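Local coordinates for putative prolyl-tRNA synthetase (Leishmania major, PDB 5XIL), which probably joins L-proline to its cognate tRNA at the expense of ATP, this chain carrying the catalytic core, anticodon-binding and C-terminal zinc-binding domains, at residues A[418-426]-A[447-455]; A[427-438]-A[500-510]. All coordinates share one frame; numbering follows the deposited sequence.

Contact 1: residues A[418-426]-A[447-455]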
loop_
_atom_site.group_PDB
_atom_site.type_symbol
_atom_site.label_atom_id
_atom_site.label_comp_id
_atom_site.label_asym_id
_atom_site.label_seq_id
_atom_site.Cartn_x
_atom_site.Cartn_y
_atom_site.Cartn_z
ATOM N N THR A 418 -35.834 -16.957 -24.068
ATOM C CA THR A 418 -36.005 -18.405 -24.313
ATOM C C THR A 418 -36.139 -18.824 -25.753
ATOM O O THR A 418 -36.167 -20.027 -26.017
ATOM C CB THR A 418 -37.264 -18.903 -23.646
ATOM O OG1 THR A 418 -38.369 -18.166 -24.163
ATOM C CG2 THR A 418 -37.208 -18.664 -22.179
ATOM N N GLU A 419 -36.336 -17.878 -26.661
ATOM C CA GLU A 419 -36.417 -18.132 -28.069
ATOM C C GLU A 419 -35.231 -17.537 -28.851
ATOM O O GLU A 419 -34.958 -16.335 -28.790
ATOM C CB GLU A 419 -37.761 -17.593 -28.588
ATOM C CG GLU A 419 -38.948 -17.804 -27.618
ATOM C CD GLU A 419 -39.360 -19.257 -27.374
ATOM O OE1 GLU A 419 -39.503 -19.949 -28.408
ATOM O OE2 GLU A 419 -39.549 -19.709 -26.190
ATOM N N TRP A 420 -34.603 -18.355 -29.717
ATOM C CA TRP A 420 -33.469 -17.923 -30.445
ATOM C C TRP A 420 -33.738 -16.616 -31.204
ATOM O O TRP A 420 -32.859 -15.800 -31.326
ATOM C CB TRP A 420 -32.869 -19.015 -31.365
ATOM C CG TRP A 420 -31.792 -18.403 -32.147
ATOM C CD1 TRP A 420 -31.843 -17.955 -33.423
ATOM C CD2 TRP A 420 -30.500 -17.955 -31.629
ATOM N NE1 TRP A 420 -30.685 -17.362 -33.751
ATOM C CE2 TRP A 420 -29.838 -17.341 -32.674
ATOM C CE3 TRP A 420 -29.842 -18.102 -30.423
ATOM C CZ2 TRP A 420 -28.570 -16.765 -32.528
ATOM C CZ3 TRP A 420 -28.590 -17.539 -30.283
ATOM C CH2 TRP A 420 -27.953 -16.915 -31.348
ATOM N N THR A 421 -34.946 -16.441 -31.747
ATOM C CA THR A 421 -35.184 -15.341 -32.629
ATOM C C THR A 421 -35.136 -14.007 -31.903
ATOM O O THR A 421 -34.993 -12.990 -32.540
ATOM C CB THR A 421 -36.551 -15.419 -33.370
ATOM O OG1 THR A 421 -37.580 -15.832 -32.450
ATOM C CG2 THR A 421 -36.518 -16.389 -34.484
ATOM N N GLU A 422 -35.286 -14.020 -30.598
ATOM C CA GLU A 422 -35.228 -12.792 -29.818
ATOM C C GLU A 422 -33.838 -12.472 -29.265
ATOM O O GLU A 422 -33.657 -11.403 -28.652
ATOM C CB GLU A 422 -36.308 -12.813 -28.704
ATOM C CG GLU A 422 -36.177 -13.876 -27.638
ATOM C CD GLU A 422 -37.330 -13.903 -26.626
ATOM O OE1 GLU A 422 -38.183 -12.958 -26.663
ATOM O OE2 GLU A 422 -37.388 -14.825 -25.788
ATOM N N PHE A 423 -32.883 -13.372 -29.490
ATOM C CA PHE A 423 -31.517 -13.273 -28.910
ATOM C C PHE A 423 -30.751 -12.105 -29.488
ATOM O O PHE A 423 -30.395 -11.171 -28.759
ATOM C CB PHE A 423 -30.754 -14.569 -29.180
ATOM C CG PHE A 423 -29.456 -14.728 -28.383
ATOM C CD1 PHE A 423 -28.283 -14.171 -28.831
ATOM C CD2 PHE A 423 -29.469 -15.449 -27.190
ATOM C CE1 PHE A 423 -27.102 -14.312 -28.093
ATOM C CE2 PHE A 423 -28.329 -15.611 -26.429
ATOM C CZ PHE A 423 -27.130 -15.055 -26.898
ATOM N N VAL A 424 -30.512 -12.083 -30.785
ATOM C CA VAL A 424 -29.777 -10.949 -31.355
ATOM C C VAL A 424 -30.483 -9.587 -31.279
ATOM O O VAL A 424 -29.858 -8.561 -31.059
ATOM C CB VAL A 424 -29.283 -11.200 -32.789
ATOM C CG1 VAL A 424 -28.640 -9.960 -33.396
ATOM C CG2 VAL A 424 -28.228 -12.314 -32.755
ATOM N N PRO A 425 -31.782 -9.563 -31.450
ATOM C CA PRO A 425 -32.485 -8.272 -31.175
ATOM C C PRO A 425 -32.352 -7.735 -29.742
ATOM O O PRO A 425 -32.215 -6.524 -29.584
ATOM C CB PRO A 425 -33.918 -8.606 -31.454
ATOM C CG PRO A 425 -33.783 -9.653 -32.538
ATOM C CD PRO A 425 -32.654 -10.519 -32.131
ATOM N N THR A 426 -32.300 -8.625 -28.778
ATOM C CA THR A 426 -31.967 -8.280 -27.416
ATOM C C THR A 426 -30.587 -7.721 -27.260
ATOM O O THR A 426 -30.393 -6.673 -26.618
ATOM C CB THR A 426 -32.275 -9.456 -26.486
ATOM O OG1 THR A 426 -33.629 -9.825 -26.663
ATOM C CG2 THR A 426 -32.057 -9.073 -25.024
ATOM N N VAL A 447 -23.918 -20.428 -30.307
ATOM C CA VAL A 447 -24.495 -19.111 -29.942
ATOM C C VAL A 447 -23.594 -17.963 -30.401
ATOM O O VAL A 447 -24.072 -16.996 -31.003
ATOM C CB VAL A 447 -24.803 -19.059 -28.456
ATOM C CG1 VAL A 447 -25.134 -17.608 -28.038
ATOM C CG2 VAL A 447 -25.930 -20.016 -28.124
ATOM N N LYS A 448 -22.286 -18.057 -30.144
ATOM C CA LYS A 448 -21.403 -16.973 -30.489
ATOM C C LYS A 448 -21.256 -16.824 -32.008
ATOM O O LYS A 448 -21.278 -15.734 -32.591
ATOM C CB LYS A 448 -20.069 -17.142 -29.758
ATOM C CG LYS A 448 -19.122 -15.962 -29.879
ATOM C CD LYS A 448 -17.886 -16.218 -28.998
ATOM C CE LYS A 448 -17.052 -14.992 -28.724
ATOM N NZ LYS A 448 -16.411 -14.458 -29.948
ATOM N N LYS A 449 -21.164 -17.945 -32.696
ATOM C CA LYS A 449 -21.115 -17.899 -34.153
ATOM C C LYS A 449 -22.353 -17.325 -34.814
ATOM O O LYS A 449 -22.238 -16.429 -35.600
ATOM C CB LYS A 449 -20.956 -19.338 -34.712
ATOM C CG LYS A 449 -20.984 -19.406 -36.218
ATOM C CD LYS A 449 -20.796 -20.894 -36.639
ATOM C CE LYS A 449 -20.696 -21.087 -38.160
ATOM N NZ LYS A 449 -21.937 -20.808 -38.912
ATOM N N ASP A 450 -23.499 -17.838 -34.431
ATOM C CA ASP A 450 -24.811 -17.493 -35.027
ATOM C C ASP A 450 -25.148 -16.047 -34.697
ATOM O O ASP A 450 -25.683 -15.283 -35.539
ATOM C CB ASP A 450 -25.918 -18.402 -34.453
ATOM C CG ASP A 450 -25.898 -19.847 -35.007
ATOM O OD1 ASP A 450 -25.106 -20.128 -35.914
ATOM O OD2 ASP A 450 -26.701 -20.660 -34.556
ATOM N N SER A 451 -24.855 -15.649 -33.466
ATOM C CA SER A 451 -25.072 -14.233 -33.079
ATOM C C SER A 451 -24.125 -13.272 -33.858
ATOM O O SER A 451 -24.564 -12.197 -34.352
ATOM C CB SER A 451 -24.988 -14.030 -31.567
ATOM O OG SER A 451 -23.677 -14.256 -31.058
ATOM N N ALA A 452 -22.861 -13.618 -34.020
ATOM C CA ALA A 452 -21.980 -12.793 -34.830
ATOM C C ALA A 452 -22.447 -12.702 -36.293
ATOM O O ALA A 452 -22.458 -11.623 -36.883
ATOM C CB ALA A 452 -20.529 -13.205 -34.749
ATOM N N GLU A 453 -22.880 -13.817 -36.831
ATOM C CA GLU A 453 -23.319 -13.868 -38.241
ATOM C C GLU A 453 -24.638 -13.068 -38.430
ATOM O O GLU A 453 -24.736 -12.263 -39.367
ATOM C CB GLU A 453 -23.437 -15.348 -38.656
ATOM C CG GLU A 453 -23.727 -15.584 -40.128
ATOM C CD GLU A 453 -22.651 -15.020 -41.040
ATOM O OE1 GLU A 453 -21.450 -15.304 -40.814
ATOM O OE2 GLU A 453 -23.011 -14.300 -42.008
ATOM N N GLU A 454 -25.622 -13.211 -37.526
ATOM C CA GLU A 454 -26.852 -12.436 -37.631
ATOM C C GLU A 454 -26.668 -10.947 -37.398
ATOM O O GLU A 454 -27.502 -10.178 -37.825
ATOM C CB GLU A 454 -27.967 -12.962 -36.689
ATOM C CG GLU A 454 -28.433 -14.386 -37.004
ATOM C CD GLU A 454 -29.492 -14.907 -36.063
ATOM O OE1 GLU A 454 -29.994 -14.089 -35.267
ATOM O OE2 GLU A 454 -29.868 -16.118 -36.057
ATOM N N SER A 455 -25.641 -10.526 -36.660
ATOM C CA SER A 455 -25.517 -9.105 -36.226
ATOM C C SER A 455 -25.060 -8.258 -37.353
ATOM O O SER A 455 -25.364 -7.071 -37.430
ATOM C CB SER A 455 -24.480 -8.950 -35.121
ATOM O OG SER A 455 -25.032 -9.532 -33.958
HETATM O O HOH W 1 -31.304 -13.988 -32.815
#
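Helix 423-428, with Trp-420 just ahead of it, packs on helix 441-455, the CA atoms of Val-424 and Ser-451 being 6.0 Å apart. The indole of Trp-420 reaches the helix with its edge, CG anti to the backbone N (chi1 175°), a setting that carries NE1 to the carboxylate of Glu-454. NE1 donates to Glu-454 OE2 over 2.7 Å, almost straight at 168°; the oxygen lies in the indole plane, and NE1 meets it on the syn side but well off the carboxylate plane, which is itself turned steeply against the ring. Glutamate suits this place because its chain, extended beyond CG, spans the gap and still offers a second oxygen: OE1 receives a water that also donates to Trp-420 O and accepts from Val-424 N. Farther along the indole, CZ2 rests on Asp-450 CB at 3.7 Å, while the carboxylate of Asp-450 turns to Gln-446. Phe-423 adds a close apolar touch, CZ to Val-447 CG1 at 3.4 Å, and its ring also meets Phe-508 edge-to-face. Beta-branched Val-424 divides its methyls, CG2 against Ser-451 CA (3.7 Å) and CG1 beside Ser-455 OG. Both carboxylate oxygens of Glu-454 thus have donors, which would probably favour its charged form, and direct and water-mediated bonds together tie Trp-420 and the start of helix 423-428 to the last turns of helix 441-455.

Contact 2: residues A[427-438]-A[500-510]; sequences LNRKCLILAPWC and KPATTWVLFGR. With ZN (zinc ion), chain B; ACT (acetate ion), chain C.
With CG beside the backbone N (chi1 -65°), the indole of Trp-505 lies along Pro-436, whereas Trp-437, its CG anti to the backbone N (chi1 -179°), reaches Thr-504 and Val-506 on the other face of the sheet. Strands 432-437 and 504-509 form an antiparallel pair in the C-terminal zinc-binding domain of the synthetase. Ile-433 with Phe-508 and Ala-435 with Val-506 are hydrogen-bonded pairs, each joined by two backbone bonds. At the far end a classic beta bulge sets Thr-503 and Thr-504 opposite Trp-437, whose carbonyl oxygen accepts from both amides. Proline suits position 436, in a non-hydrogen-bonded pair with Trp-505: no N-H is needed toward that strand, and CG makes a CH-pi contact over the six-membered ring, 4.2 Å from its centroid. On the opposite face the small Ala-435 lets CB meet Phe-508 CE2 at 3.9 Å. Gly-509, with no side chain, lets Leu-432 CD2 pack beside its CA. Beyond it, the extended Arg-510 lets NH1 and NH2 both donate, end-on, to Asn-428 OD1, which lies in the guanidinium plane, while Leu-427 CB covers the centre of one guanidinium face at 3.7 Å. Met-472 O accepts from NE and Ser-455 OG from NH2. Past the bulge, Cys-438 supplies its thiolate to zinc beside Cys-443 and Cys-493. An acetate, probably from the crystallisation liquor, is the fourth ligand: its O lies 2.1 Å from the zinc, while OXT accepts from Lys-500 N at 3.0 Å.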
loop_
_atom_site.group_PDB
_atom_site.type_symbol
_atom_site.label_atom_id
_atom_site.label_comp_id
_atom_site.label_asym_id
_atom_site.label_seq_id
_atom_site.Cartn_x
_atom_site.Cartn_y
_atom_site.Cartn_z
ATOM N N LEU A 427 -29.589 -8.376 -27.843
ATOM C CA LEU A 427 -28.299 -7.799 -27.868
ATOM C C LEU A 427 -28.350 -6.389 -28.467
ATOM O O LEU A 427 -27.701 -5.502 -27.931
ATOM C CB LEU A 427 -27.319 -8.621 -28.716
ATOM C CG LEU A 427 -27.087 -10.035 -28.224
ATOM C CD1 LEU A 427 -26.149 -10.615 -29.293
ATOM C CD2 LEU A 427 -26.488 -10.084 -26.804
ATOM N N ASN A 428 -29.050 -6.229 -29.578
ATOM C CA ASN A 428 -29.103 -4.976 -30.226
ATOM C C ASN A 428 -29.835 -3.905 -29.441
ATOM O O ASN A 428 -29.679 -2.731 -29.740
ATOM C CB ASN A 428 -29.691 -5.084 -31.605
ATOM C CG ASN A 428 -28.760 -5.780 -32.572
ATOM O OD1 ASN A 428 -27.553 -5.801 -32.387
ATOM N ND2 ASN A 428 -29.335 -6.292 -33.655
ATOM N N ARG A 429 -30.467 -4.307 -28.345
ATOM C CA ARG A 429 -31.127 -3.363 -27.458
ATOM C C ARG A 429 -30.155 -2.995 -26.326
ATOM O O ARG A 429 -30.553 -2.392 -25.329
ATOM C CB ARG A 429 -32.408 -3.968 -26.883
ATOM C CG ARG A 429 -33.659 -3.649 -27.686
ATOM C CD ARG A 429 -34.918 -3.988 -26.906
ATOM N NE ARG A 429 -35.175 -5.425 -26.879
ATOM C CZ ARG A 429 -35.638 -6.120 -27.914
ATOM N NH1 ARG A 429 -35.896 -5.511 -29.063
ATOM N NH2 ARG A 429 -35.842 -7.425 -27.800
ATOM N N LYS A 430 -28.882 -3.362 -26.490
ATOM C CA LYS A 430 -27.877 -3.091 -25.520
ATOM C C LYS A 430 -28.173 -3.736 -24.149
ATOM O O LYS A 430 -27.964 -3.103 -23.078
ATOM C CB LYS A 430 -27.653 -1.598 -25.384
ATOM C CG LYS A 430 -27.130 -1.006 -26.695
ATOM C CD LYS A 430 -26.833 0.483 -26.486
ATOM C CE LYS A 430 -26.584 1.179 -27.812
ATOM N NZ LYS A 430 -27.863 1.140 -28.633
ATOM N N CYS A 431 -28.647 -4.971 -24.217
ATOM C CA CYS A 431 -28.928 -5.796 -23.031
ATOM C C CYS A 431 -28.000 -7.010 -22.949
ATOM O O CYS A 431 -27.495 -7.460 -23.992
ATOM C CB CYS A 431 -30.346 -6.267 -23.103
ATOM S SG CYS A 431 -31.562 -4.939 -22.895
ATOM N N LEU A 432 -27.857 -7.556 -21.753
ATOM C CA LEU A 432 -27.297 -8.884 -21.516
ATOM C C LEU A 432 -28.441 -9.814 -21.515
ATOM O O LEU A 432 -29.635 -9.410 -21.375
ATOM C CB LEU A 432 -26.545 -8.984 -20.210
ATOM C CG LEU A 432 -25.467 -7.963 -19.933
ATOM C CD1 LEU A 432 -24.725 -8.261 -18.648
ATOM C CD2 LEU A 432 -24.541 -7.847 -21.105
ATOM N N ILE A 433 -28.116 -11.108 -21.627
ATOM C CA ILE A 433 -29.155 -12.112 -21.783
ATOM C C ILE A 433 -28.938 -13.248 -20.837
ATOM O O ILE A 433 -27.825 -13.780 -20.742
ATOM C CB ILE A 433 -29.128 -12.677 -23.233
ATOM C CG1 ILE A 433 -29.572 -11.595 -24.235
ATOM C CG2 ILE A 433 -30.053 -13.899 -23.339
ATOM C CD1 ILE A 433 -29.305 -11.946 -25.710
ATOM N N LEU A 434 -29.967 -13.619 -20.122
ATOM C CA LEU A 434 -29.983 -14.890 -19.391
ATOM C C LEU A 434 -30.801 -15.869 -20.176
ATOM O O LEU A 434 -31.959 -15.603 -20.496
ATOM C CB LEU A 434 -30.646 -14.682 -18.022
ATOM C CG LEU A 434 -29.803 -14.271 -16.883
ATOM C CD1 LEU A 434 -30.752 -14.023 -15.709
ATOM C CD2 LEU A 434 -28.782 -15.366 -16.535
ATOM N N ALA A 435 -30.190 -16.973 -20.568
ATOM C CA ALA A 435 -30.832 -17.933 -21.441
ATOM C C ALA A 435 -30.579 -19.361 -20.922
ATOM O O ALA A 435 -29.566 -19.609 -20.229
ATOM C CB ALA A 435 -30.253 -17.801 -22.851
ATOM N N PRO A 436 -31.484 -20.303 -21.271
ATOM C CA PRO A 436 -31.359 -21.710 -20.857
ATOM C C PRO A 436 -30.276 -22.332 -21.660
ATOM O O PRO A 436 -30.166 -22.062 -22.864
ATOM C CB PRO A 436 -32.691 -22.347 -21.256
ATOM C CG PRO A 436 -33.632 -21.190 -21.455
ATOM C CD PRO A 436 -32.798 -20.019 -21.890
ATOM N N TRP A 437 -29.456 -23.162 -21.022
ATOM C CA TRP A 437 -28.296 -23.792 -21.709
ATOM C C TRP A 437 -28.179 -25.248 -21.225
ATOM O O TRP A 437 -28.456 -25.524 -20.062
ATOM C CB TRP A 437 -27.043 -23.033 -21.324
ATOM C CG TRP A 437 -25.766 -23.511 -21.933
ATOM C CD1 TRP A 437 -25.555 -23.947 -23.223
ATOM C CD2 TRP A 437 -24.516 -23.631 -21.277
ATOM N NE1 TRP A 437 -24.227 -24.290 -23.408
ATOM C CE2 TRP A 437 -23.571 -24.111 -22.229
ATOM C CE3 TRP A 437 -24.100 -23.423 -19.982
ATOM C CZ2 TRP A 437 -22.246 -24.310 -21.921
ATOM C CZ3 TRP A 437 -22.796 -23.600 -19.698
ATOM C CH2 TRP A 437 -21.873 -24.056 -20.647
ATOM N N CYS A 438 -27.879 -26.205 -22.121
ATOM C CA CYS A 438 -27.767 -27.614 -21.662
ATOM C C CYS A 438 -26.424 -27.882 -21.002
ATOM O O CYS A 438 -26.244 -28.891 -20.300
ATOM C CB CYS A 438 -27.964 -28.606 -22.846
ATOM S SG CYS A 438 -26.708 -28.457 -24.107
ATOM N N LYS A 500 -32.062 -30.236 -26.753
ATOM C CA LYS A 500 -31.904 -30.795 -25.416
ATOM C C LYS A 500 -32.486 -29.913 -24.360
ATOM O O LYS A 500 -32.401 -28.676 -24.483
ATOM C CB LYS A 500 -30.419 -31.030 -25.084
ATOM C CG LYS A 500 -29.851 -32.120 -25.947
ATOM C CD LYS A 500 -28.354 -32.293 -25.762
ATOM C CE LYS A 500 -27.921 -33.582 -26.445
ATOM N NZ LYS A 500 -26.442 -33.607 -26.529
ATOM N N PRO A 501 -33.068 -30.529 -23.309
ATOM C CA PRO A 501 -33.457 -29.757 -22.145
ATOM C C PRO A 501 -32.240 -29.026 -21.548
ATOM O O PRO A 501 -31.130 -29.559 -21.457
ATOM C CB PRO A 501 -34.014 -30.807 -21.141
ATOM C CG PRO A 501 -34.090 -32.076 -21.927
ATOM C CD PRO A 501 -33.162 -31.979 -23.079
ATOM N N ALA A 502 -32.454 -27.753 -21.220
ATOM C CA ALA A 502 -31.455 -26.978 -20.503
ATOM C C ALA A 502 -31.266 -27.516 -19.080
ATOM O O ALA A 502 -32.214 -28.047 -18.434
ATOM C CB ALA A 502 -31.893 -25.528 -20.452
ATOM N N THR A 503 -30.070 -27.316 -18.556
ATOM C CA THR A 503 -29.779 -27.608 -17.168
ATOM C C THR A 503 -29.491 -26.412 -16.305
ATOM O O THR A 503 -29.458 -26.542 -15.084
ATOM C CB THR A 503 -28.552 -28.557 -17.077
ATOM O OG1 THR A 503 -27.411 -27.943 -17.689
ATOM C CG2 THR A 503 -28.877 -29.857 -17.863
ATOM N N THR A 504 -29.234 -25.252 -16.906
ATOM C CA THR A 504 -28.983 -24.057 -16.059
ATOM C C THR A 504 -29.385 -22.844 -16.894
ATOM O O THR A 504 -29.574 -22.971 -18.096
ATOM C CB THR A 504 -27.493 -24.030 -15.686
ATOM O OG1 THR A 504 -27.214 -22.976 -14.757
ATOM C CG2 THR A 504 -26.622 -23.889 -16.887
ATOM N N TRP A 505 -29.437 -21.658 -16.271
ATOM C CA TRP A 505 -29.444 -20.403 -17.028
ATOM C C TRP A 505 -28.042 -19.900 -17.077
ATOM O O TRP A 505 -27.323 -20.057 -16.120
ATOM C CB TRP A 505 -30.326 -19.372 -16.329
ATOM C CG TRP A 505 -31.777 -19.747 -16.283
ATOM C CD1 TRP A 505 -32.399 -20.524 -15.361
ATOM C CD2 TRP A 505 -32.795 -19.320 -17.187
ATOM N NE1 TRP A 505 -33.745 -20.597 -15.622
ATOM C CE2 TRP A 505 -34.021 -19.880 -16.733
ATOM C CE3 TRP A 505 -32.791 -18.547 -18.325
ATOM C CZ2 TRP A 505 -35.239 -19.654 -17.378
ATOM C CZ3 TRP A 505 -33.965 -18.344 -18.988
ATOM C CH2 TRP A 505 -35.207 -18.900 -18.501
ATOM N N VAL A 506 -27.617 -19.306 -18.165
ATOM C CA VAL A 506 -26.264 -18.724 -18.215
ATOM C C VAL A 506 -26.431 -17.300 -18.755
ATOM O O VAL A 506 -27.392 -17.011 -19.459
ATOM C CB VAL A 506 -25.315 -19.567 -19.106
ATOM C CG1 VAL A 506 -25.774 -19.622 -20.515
ATOM C CG2 VAL A 506 -23.850 -19.063 -19.121
ATOM N N LEU A 507 -25.559 -16.419 -18.320
ATOM C CA LEU A 507 -25.520 -15.045 -18.771
ATOM C C LEU A 507 -24.621 -14.895 -19.962
ATOM O O LEU A 507 -23.416 -15.226 -19.867
ATOM C CB LEU A 507 -25.049 -14.198 -17.582
ATOM C CG LEU A 507 -24.963 -12.713 -17.779
ATOM C CD1 LEU A 507 -26.349 -12.134 -17.911
ATOM C CD2 LEU A 507 -24.220 -12.135 -16.565
ATOM N N PHE A 508 -25.216 -14.393 -21.065
ATOM C CA PHE A 508 -24.547 -14.128 -22.333
ATOM C C PHE A 508 -24.527 -12.617 -22.588
ATOM O O PHE A 508 -25.387 -11.887 -22.086
ATOM C CB PHE A 508 -25.300 -14.660 -23.478
ATOM C CG PHE A 508 -25.312 -16.166 -23.618
ATOM C CD1 PHE A 508 -24.350 -16.792 -24.364
ATOM C CD2 PHE A 508 -26.354 -16.872 -23.162
ATOM C CE1 PHE A 508 -24.415 -18.191 -24.582
ATOM C CE2 PHE A 508 -26.430 -18.253 -23.371
ATOM C CZ PHE A 508 -25.471 -18.895 -24.058
ATOM N N GLY A 509 -23.520 -12.196 -23.326
ATOM C CA GLY A 509 -23.475 -10.845 -23.854
ATOM C C GLY A 509 -22.376 -10.570 -24.794
ATOM O O GLY A 509 -21.354 -11.280 -24.831
ATOM N N ARG A 510 -22.510 -9.486 -25.529
ATOM C CA ARG A 510 -21.339 -8.857 -26.099
ATOM C C ARG A 510 -20.452 -8.330 -24.958
ATOM O O ARG A 510 -20.975 -7.907 -23.931
ATOM C CB ARG A 510 -21.781 -7.729 -27.036
ATOM C CG ARG A 510 -22.583 -8.233 -28.233
ATOM C CD ARG A 510 -23.080 -7.096 -29.103
ATOM N NE ARG A 510 -23.806 -7.626 -30.260
ATOM C CZ ARG A 510 -24.785 -6.992 -30.896
ATOM N NH1 ARG A 510 -25.182 -5.779 -30.490
ATOM N NH2 ARG A 510 -25.416 -7.597 -31.899
HETATM ZN ZN ZN B . -27.404 -27.330 -26.002
HETATM C C ACT C . -28.776 -29.248 -27.933
HETATM O O ACT C . -28.913 -28.442 -26.984
HETATM O OXT ACT C . -29.801 -29.643 -28.628
HETATM C CH3 ACT C . -27.364 -29.713 -28.207
HETATM O O HOH W 2 -24.760 -7.699 -24.737
#

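Overall arrangement
Contacts 1 and 2 lie in the same C-terminal domain, their centres about 10 Å apart, and their segments alternate along the chain. Helix 423-428 serves both, and strand 432-437 of contact 2 runs on toward helix 441-455 of contact 1. Both are largely buried, but contact 1 is the smaller, helix-to-helix, with a solvent-facing glutamate and a single direct hydrogen bond across it; contact 2 is mainly sheet, dominated by regular backbone bonding and with a metal at one end. They meet where Val-447 CG1 packs on Phe-508 CE1, a helix-on-sheet arrangement.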